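Local coordinates for putative xanthine dehydrogenase YAGS fad-binding subunit (Escherichia coli, PDB 5G5G), which carries the molybdenum and pterin cytosine dinucleotide cofactor of a periplasmic aldehyde oxidase, where aldehydes are probably oxidised to carboxylic acids, at residues F3-D13 / D679-A687; P46-V54 / L114-R124. All coordinates share one frame; numbering follows the deposited sequence.

Contact 1: residues F3-D13 / D679-A687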
# COMPACT_ATOMS: atom_id res chain seq x y z
N PHE C 3 31.31 -4.87 22.16
CA PHE C 3 30.73 -3.69 22.83
C PHE C 3 30.12 -4.11 24.17
O PHE C 3 28.97 -4.57 24.21
CB PHE C 3 29.71 -3.01 21.93
CG PHE C 3 29.24 -1.69 22.45
CD1 PHE C 3 30.05 -0.57 22.34
CD2 PHE C 3 28.00 -1.55 23.10
CE1 PHE C 3 29.62 0.65 22.82
CE2 PHE C 3 27.57 -0.31 23.63
CZ PHE C 3 28.41 0.77 23.50
N ASP C 4 30.89 -3.93 25.23
CA ASP C 4 30.41 -4.34 26.55
C ASP C 4 30.43 -3.23 27.59
O ASP C 4 29.98 -3.47 28.72
CB ASP C 4 31.12 -5.61 27.06
CG ASP C 4 32.63 -5.50 27.11
OD1 ASP C 4 33.20 -4.38 27.03
OD2 ASP C 4 33.28 -6.57 27.25
N LYS C 5 30.90 -2.02 27.23
CA LYS C 5 30.92 -0.89 28.14
C LYS C 5 30.30 0.28 27.41
O LYS C 5 30.36 0.32 26.20
CB LYS C 5 32.37 -0.58 28.55
CG LYS C 5 32.97 -1.65 29.44
CD LYS C 5 34.45 -1.42 29.75
CE LYS C 5 35.42 -1.75 28.60
NZ LYS C 5 35.32 -3.14 28.01
N PRO C 6 29.64 1.20 28.10
CA PRO C 6 29.09 2.34 27.34
C PRO C 6 30.17 3.08 26.52
O PRO C 6 31.32 3.12 26.92
CB PRO C 6 28.53 3.25 28.43
CG PRO C 6 28.30 2.32 29.60
CD PRO C 6 29.42 1.35 29.55
N ALA C 7 29.80 3.64 25.38
CA ALA C 7 30.74 4.32 24.48
C ALA C 7 31.25 5.61 25.10
O ALA C 7 30.50 6.29 25.79
CB ALA C 7 30.08 4.62 23.14
N GLY C 8 32.52 5.90 24.92
CA GLY C 8 33.12 7.18 25.36
C GLY C 8 33.14 8.08 24.14
O GLY C 8 32.33 7.91 23.22
N GLU C 9 34.08 9.02 24.09
CA GLU C 9 34.24 9.85 22.90
C GLU C 9 34.90 9.04 21.83
O GLU C 9 35.83 8.29 22.09
CB GLU C 9 35.11 11.09 23.17
CG GLU C 9 34.35 12.20 23.90
CD GLU C 9 35.16 13.50 24.02
OE1 GLU C 9 35.94 13.87 23.10
OE2 GLU C 9 35.00 14.14 25.07
N ASN C 10 34.46 9.20 20.61
CA ASN C 10 35.07 8.48 19.49
C ASN C 10 34.86 9.32 18.22
O ASN C 10 34.23 10.37 18.30
CB ASN C 10 34.48 7.03 19.40
CG ASN C 10 33.02 6.98 19.03
OD1 ASN C 10 32.54 7.76 18.21
ND2 ASN C 10 32.31 5.99 19.57
N PRO C 11 35.40 8.90 17.07
CA PRO C 11 35.37 9.78 15.88
C PRO C 11 34.00 10.20 15.39
O PRO C 11 33.88 11.25 14.75
CB PRO C 11 36.13 8.97 14.82
CG PRO C 11 37.10 8.16 15.64
CD PRO C 11 36.28 7.75 16.86
N ILE C 12 32.96 9.39 15.65
CA ILE C 12 31.65 9.67 15.16
C ILE C 12 31.13 10.94 15.80
O ILE C 12 30.39 11.67 15.16
CB ILE C 12 30.64 8.51 15.42
CG1 ILE C 12 31.12 7.21 14.74
CG2 ILE C 12 29.23 8.87 14.95
CD1 ILE C 12 31.14 7.22 13.25
N ASP C 13 31.56 11.22 17.03
CA ASP C 13 31.20 12.48 17.73
C ASP C 13 31.51 13.79 16.99
O ASP C 13 30.93 14.83 17.32
CB ASP C 13 31.85 12.55 19.09
CG ASP C 13 31.30 11.50 20.09
OD1 ASP C 13 30.13 11.11 20.04
OD2 ASP C 13 32.09 11.21 21.01
N ASP C 679 22.76 8.03 22.92
CA ASP C 679 22.69 6.97 23.91
C ASP C 679 23.92 6.12 23.84
O ASP C 679 23.96 5.17 23.10
CB ASP C 679 21.42 6.11 23.74
CG ASP C 679 21.12 5.25 24.99
OD1 ASP C 679 22.06 5.07 25.82
OD2 ASP C 679 19.95 4.84 25.17
N PRO C 680 24.93 6.44 24.65
CA PRO C 680 26.17 5.65 24.63
C PRO C 680 26.04 4.22 25.16
O PRO C 680 26.98 3.44 24.97
CB PRO C 680 27.13 6.43 25.49
CG PRO C 680 26.34 7.41 26.24
CD PRO C 680 24.99 7.55 25.65
N ILE C 681 24.90 3.86 25.77
CA ILE C 681 24.69 2.48 26.22
C ILE C 681 24.38 1.57 25.02
O ILE C 681 24.58 0.36 25.07
CB ILE C 681 23.63 2.44 27.32
CG1 ILE C 681 24.25 3.10 28.58
CG2 ILE C 681 23.19 1.03 27.63
CD1 ILE C 681 23.23 3.48 29.61
N SER C 682 23.86 2.16 23.96
CA SER C 682 23.43 1.42 22.77
C SER C 682 24.57 0.80 21.93
O SER C 682 24.50 -0.38 21.57
CB SER C 682 22.56 2.32 21.86
OG SER C 682 22.14 1.63 20.64
N SER C 683 25.56 1.61 21.57
CA SER C 683 26.59 1.20 20.61
C SER C 683 27.60 2.30 20.46
O SER C 683 27.39 3.38 20.97
CB SER C 683 25.98 0.92 19.24
OG SER C 683 25.61 2.16 18.59
N PRO C 684 28.67 2.06 19.65
CA PRO C 684 29.63 3.16 19.40
C PRO C 684 29.02 4.33 18.58
O PRO C 684 29.54 5.42 18.60
CB PRO C 684 30.77 2.50 18.60
CG PRO C 684 30.62 1.03 18.93
CD PRO C 684 29.14 0.77 19.12
N MET C 685 27.96 4.05 17.85
CA MET C 685 27.25 5.07 17.10
C MET C 685 26.35 5.95 17.97
O MET C 685 25.99 7.06 17.61
CB MET C 685 26.40 4.42 15.97
CG MET C 685 27.21 3.67 14.95
SD MET C 685 28.45 4.62 14.05
CE MET C 685 27.40 5.73 13.14
N LYS C 686 25.92 5.38 19.09
CA LYS C 686 25.01 6.02 20.05
C LYS C 686 23.59 6.26 19.51
O LYS C 686 22.84 7.07 20.02
CB LYS C 686 25.67 7.30 20.61
CG LYS C 686 27.10 7.06 21.06
CD LYS C 686 27.74 8.32 21.65
CE LYS C 686 29.16 8.05 22.12
NZ LYS C 686 29.96 9.28 22.27
N ALA C 687 23.26 5.46 18.48
CA ALA C 687 22.03 5.52 17.78
C ALA C 687 21.10 4.45 18.29
O ALA C 687 21.54 3.40 18.79
CB ALA C 687 22.26 5.30 16.30
O HOH W 1 29.82 8.16 18.86
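F3 sets its ring down on the backbone of 680-684, an instance of an aromatic side chain packed chiefly against main-chain atoms. With CG anti to the backbone N (chi1 -171°), the ring receives S683 CA over one face in a CH-pi contact, 3.6 Å from its centroid, while K5 O of its own segment lies over the other. The carbonyl oxygens of P680 and I681 lie at the ring edge, and P684 CD comes to 3.6 Å from F3 CD1. With an alanine in its place, the S683 backbone and the P684 ring would probably lose their apolar partner and a gap would open next to I572 of strand 566-574, which also meets the ring. Past P6, the backbone closes on the same proline carbonyl: A7 N donates to P680 O over 2.9 Å, nearly straight at 169°. A7 CB rests on the aliphatic chain of K686, whose extended run carries NZ to G8 O at 2.9 Å, above that carbonyl plane. The lysine ends a type I beta turn, S683 to K686, so the N-terminal segment packs on a loop that reaches the pterin cytosine dinucleotide at A687. N10 divides its amide between two tasks: ND2 reaches a lone pair of P684 O, in plane and at 3.0 Å, while OD1 accepts from I12 N in an Asx turn. A water also bridges N10 OD1 and P684 O. I12 then lays CG1 and CD1 along the sulfur of M685, with CG1 3.8 Å from M685 SD. D13 OD1 uses its syn lone pair for K686 NZ (2.9 Å) in a salt bridge and has a second cationic partner in R615; its OD2 adds a weak bond to the same buried ammonium and accepts from N10 N.

Contact 2: residues P46-V54 / L114-R124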
# COMPACT_ATOMS: atom_id res chain seq x y z
N PRO C 46 19.35 -13.45 -20.11
CA PRO C 46 18.52 -12.82 -21.15
C PRO C 46 17.37 -13.69 -21.68
O PRO C 46 16.37 -13.15 -22.17
CB PRO C 46 19.51 -12.56 -22.31
CG PRO C 46 20.85 -12.57 -21.68
CD PRO C 46 20.78 -13.44 -20.42
N ASN C 47 17.52 -14.99 -21.57
CA ASN C 47 16.47 -15.93 -21.97
C ASN C 47 15.74 -16.60 -20.81
O ASN C 47 15.29 -17.74 -20.94
CB ASN C 47 17.07 -16.99 -22.88
CG ASN C 47 17.81 -16.35 -24.07
OD1 ASN C 47 18.98 -16.71 -24.40
ND2 ASN C 47 17.14 -15.39 -24.72
N ALA C 48 15.66 -15.88 -19.70
CA ALA C 48 14.95 -16.41 -18.54
C ALA C 48 13.50 -16.75 -18.91
O ALA C 48 12.83 -15.99 -19.64
CB ALA C 48 14.98 -15.44 -17.39
N ALA C 49 13.06 -17.90 -18.44
CA ALA C 49 11.65 -18.30 -18.57
C ALA C 49 10.83 -17.69 -17.43
O ALA C 49 11.38 -17.13 -16.47
CB ALA C 49 11.52 -19.82 -18.67
N TYR C 50 9.52 -17.77 -17.58
CA TYR C 50 8.56 -17.14 -16.69
C TYR C 50 7.79 -18.19 -15.93
O TYR C 50 7.21 -19.09 -16.52
CB TYR C 50 7.62 -16.29 -17.49
CG TYR C 50 8.25 -15.12 -18.17
CD1 TYR C 50 8.92 -15.26 -19.37
CD2 TYR C 50 8.24 -13.86 -17.58
CE1 TYR C 50 9.50 -14.18 -20.00
CE2 TYR C 50 8.83 -12.76 -18.21
CZ TYR C 50 9.48 -12.93 -19.41
OH TYR C 50 10.07 -11.82 -20.03
N GLY C 51 7.75 -18.08 -14.60
CA GLY C 51 6.91 -18.97 -13.83
C GLY C 51 5.69 -18.28 -13.27
O GLY C 51 5.82 -17.21 -12.70
N TYR C 52 4.53 -18.91 -13.35
CA TYR C 52 3.31 -18.33 -12.90
C TYR C 52 2.71 -19.26 -11.84
O TYR C 52 2.45 -20.45 -12.10
CB TYR C 52 2.37 -18.02 -14.05
CG TYR C 52 1.30 -17.01 -13.70
CD1 TYR C 52 0.13 -17.39 -13.02
CD2 TYR C 52 1.44 -15.69 -14.06
CE1 TYR C 52 -0.85 -16.46 -12.71
CE2 TYR C 52 0.49 -14.74 -13.76
CZ TYR C 52 -0.66 -15.13 -13.09
OH TYR C 52 -1.61 -14.20 -12.78
N ILE C 53 2.49 -18.70 -10.66
CA ILE C 53 1.98 -19.42 -9.50
C ILE C 53 0.51 -19.83 -9.59
O ILE C 53 -0.31 -19.06 -10.04
CB ILE C 53 2.25 -18.53 -8.27
CG1 ILE C 53 2.98 -19.33 -7.24
CG2 ILE C 53 1.07 -17.66 -7.85
CD1 ILE C 53 4.43 -19.02 -7.45
N VAL C 54 0.20 -21.06 -9.13
CA VAL C 54 -1.18 -21.50 -8.91
C VAL C 54 -1.37 -21.64 -7.40
O VAL C 54 -0.64 -22.38 -6.73
CB VAL C 54 -1.48 -22.83 -9.59
CG1 VAL C 54 -2.91 -23.28 -9.36
CG2 VAL C 54 -1.16 -22.72 -11.08
N LEU C 114 3.54 -24.34 -10.11
CA LEU C 114 4.13 -23.24 -10.89
C LEU C 114 4.23 -23.67 -12.33
O LEU C 114 4.84 -24.69 -12.61
CB LEU C 114 5.53 -22.86 -10.38
CG LEU C 114 6.17 -21.67 -11.12
CD1 LEU C 114 5.79 -20.37 -10.42
CD2 LEU C 114 7.68 -21.83 -11.23
N VAL C 115 3.61 -22.93 -13.24
CA VAL C 115 3.79 -23.24 -14.66
C VAL C 115 4.91 -22.36 -15.20
O VAL C 115 4.87 -21.15 -14.98
CB VAL C 115 2.52 -22.94 -15.47
CG1 VAL C 115 2.73 -23.23 -16.94
CG2 VAL C 115 1.34 -23.74 -14.95
N VAL C 116 5.88 -22.96 -15.90
CA VAL C 116 7.03 -22.28 -16.46
C VAL C 116 6.82 -22.25 -17.96
O VAL C 116 6.54 -23.30 -18.56
CB VAL C 116 8.32 -23.10 -16.17
CG1 VAL C 116 9.53 -22.40 -16.73
CG2 VAL C 116 8.45 -23.28 -14.68
N ALA C 117 6.88 -21.07 -18.56
CA ALA C 117 6.70 -20.92 -20.00
C ALA C 117 7.66 -19.88 -20.61
O ALA C 117 8.35 -19.17 -19.91
CB ALA C 117 5.27 -20.54 -20.29
N GLU C 118 7.65 -19.80 -21.93
CA GLU C 118 8.58 -18.98 -22.69
C GLU C 118 8.29 -17.48 -22.51
O GLU C 118 9.22 -16.67 -22.56
CB GLU C 118 8.47 -19.35 -24.16
CG GLU C 118 9.07 -20.70 -24.45
CD GLU C 118 10.59 -20.70 -24.48
OE1 GLU C 118 11.22 -19.62 -24.34
OE2 GLU C 118 11.16 -21.79 -24.64
N THR C 119 7.03 -17.15 -22.26
CA THR C 119 6.61 -15.78 -22.06
C THR C 119 5.69 -15.67 -20.86
O THR C 119 5.01 -16.64 -20.49
CB THR C 119 5.92 -15.17 -23.30
OG1 THR C 119 4.69 -15.86 -23.52
CG2 THR C 119 6.79 -15.26 -24.50
N PHE C 120 5.64 -14.47 -20.29
CA PHE C 120 4.68 -14.17 -19.20
C PHE C 120 3.21 -14.55 -19.57
O PHE C 120 2.48 -15.18 -18.78
CB PHE C 120 4.75 -12.70 -18.83
CG PHE C 120 3.78 -12.30 -17.79
CD1 PHE C 120 3.86 -12.79 -16.54
CD2 PHE C 120 2.73 -11.46 -18.12
CE1 PHE C 120 2.94 -12.44 -15.58
CE2 PHE C 120 1.84 -11.06 -17.17
CZ PHE C 120 1.90 -11.57 -15.92
N GLU C 121 2.77 -14.11 -20.71
CA GLU C 121 1.38 -14.31 -21.08
C GLU C 121 1.06 -15.79 -21.26
O GLU C 121 -0.03 -16.26 -20.91
CB GLU C 121 1.03 -13.51 -22.35
CG GLU C 121 1.24 -11.99 -22.14
CD GLU C 121 2.68 -11.46 -22.40
OE1 GLU C 121 3.63 -12.24 -22.71
OE2 GLU C 121 2.89 -10.21 -22.20
N GLN C 122 2.00 -16.51 -21.87
CA GLN C 122 1.79 -17.96 -22.03
C GLN C 122 1.77 -18.68 -20.68
O GLN C 122 0.95 -19.63 -20.50
CB GLN C 122 2.83 -18.55 -22.95
CG GLN C 122 2.48 -18.31 -24.41
CD GLN C 122 3.50 -18.79 -25.40
OE1 GLN C 122 3.19 -19.59 -26.31
NE2 GLN C 122 4.75 -18.34 -25.23
N ALA C 123 2.62 -18.26 -19.74
CA ALA C 123 2.62 -18.86 -18.39
C ALA C 123 1.32 -18.63 -17.65
O ALA C 123 0.75 -19.56 -17.08
CB ALA C 123 3.79 -18.37 -17.59
N ARG C 124 0.83 -17.37 -17.68
CA ARG C 124 -0.43 -17.01 -17.06
C ARG C 124 -1.60 -17.83 -17.61
O ARG C 124 -2.40 -18.39 -16.83
CB ARG C 124 -0.70 -15.50 -17.19
CG ARG C 124 -2.01 -15.11 -16.52
CD ARG C 124 -2.19 -13.60 -16.55
NE ARG C 124 -2.08 -13.11 -17.90
CZ ARG C 124 -1.90 -11.84 -18.27
NH1 ARG C 124 -1.78 -10.89 -17.36
NH2 ARG C 124 -1.82 -11.55 -19.55
O HOH W 2 11.89 -16.68 -22.25
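Y52 lays one face of its ring over R124, covering backbone and side chain together: R124 CA stands over the ring face, 3.9 Å from the centroid, and R124 CG lies 3.7 Å from Y52 CZ. The arginine leaves with CG anti to its own N (chi1 -179°), which runs its methylenes along the ring toward OH. F120 comes to the edge of the same ring, its CE1 3.8 Å from Y52 CE2, with the two planes inclined at 51°; its CE2 also lies over the R124 guanidinium. Two residues earlier, Y50 receives the first turn of the helix on its ring, where F120 N sits above one face, 3.4 Å from Y50 CG, while A117 O meets the edge. A123 CB packs against Y52 CB at 3.8 Å and lies near Y50 CB as well. In this a/b hammerhead domain, strand 114-117 leads into helix 120-124, which folds back over the face carrying Y50 and Y52 at 30° to strand 49-54. T119 caps that helix, its OG1 accepting from Q122 N and NE2. Antiparallel pairing fixes the strands in register. Y50 exchanges backbone bonds with A117, Y50 N to A117 O being 3.0 Å, and Y52 does the same with V115, where Y52 N to V115 O is 2.8 Å. G51 and V116 form a non-hydrogen-bonded pair between them. On the face carrying L114, V116 and I53, where helix 250-262 packs, the L114 methyls CD1 and CD2 lie against the G51 backbone. A49 CB meets V116 CG1 farther along. The Y50 hydroxyl is hydrogen-bonded to an acidic side chain of another protein chain, and F120 meets a basic side chain of that chain in a cation-pi contact.

How the contacts relate
From the N terminus the chain first lays down 3-13, whose partner, 679-687, arrives only after 665 intervening residues. Contact 1 thus closes nearly the whole chain into one loop, joining the N-terminal segment to the loop before helix 698-710. Contact 2 is nested within it: just 59 residues separate 46-54 from 114-124, so strand 49-55 joins strand 111-117 and helix 120-127 in a local unit. The centres of contact 1 and contact 2 are about 51 Å apart, on opposite sides of the chain's centre. The nearest atoms of contact 1 and contact 2 are about 38 Å apart, so the two do not touch. One ties the N-terminal segment to a late loop beside the cofactor; the other builds a strand-and-helix layer that meets another protein chain.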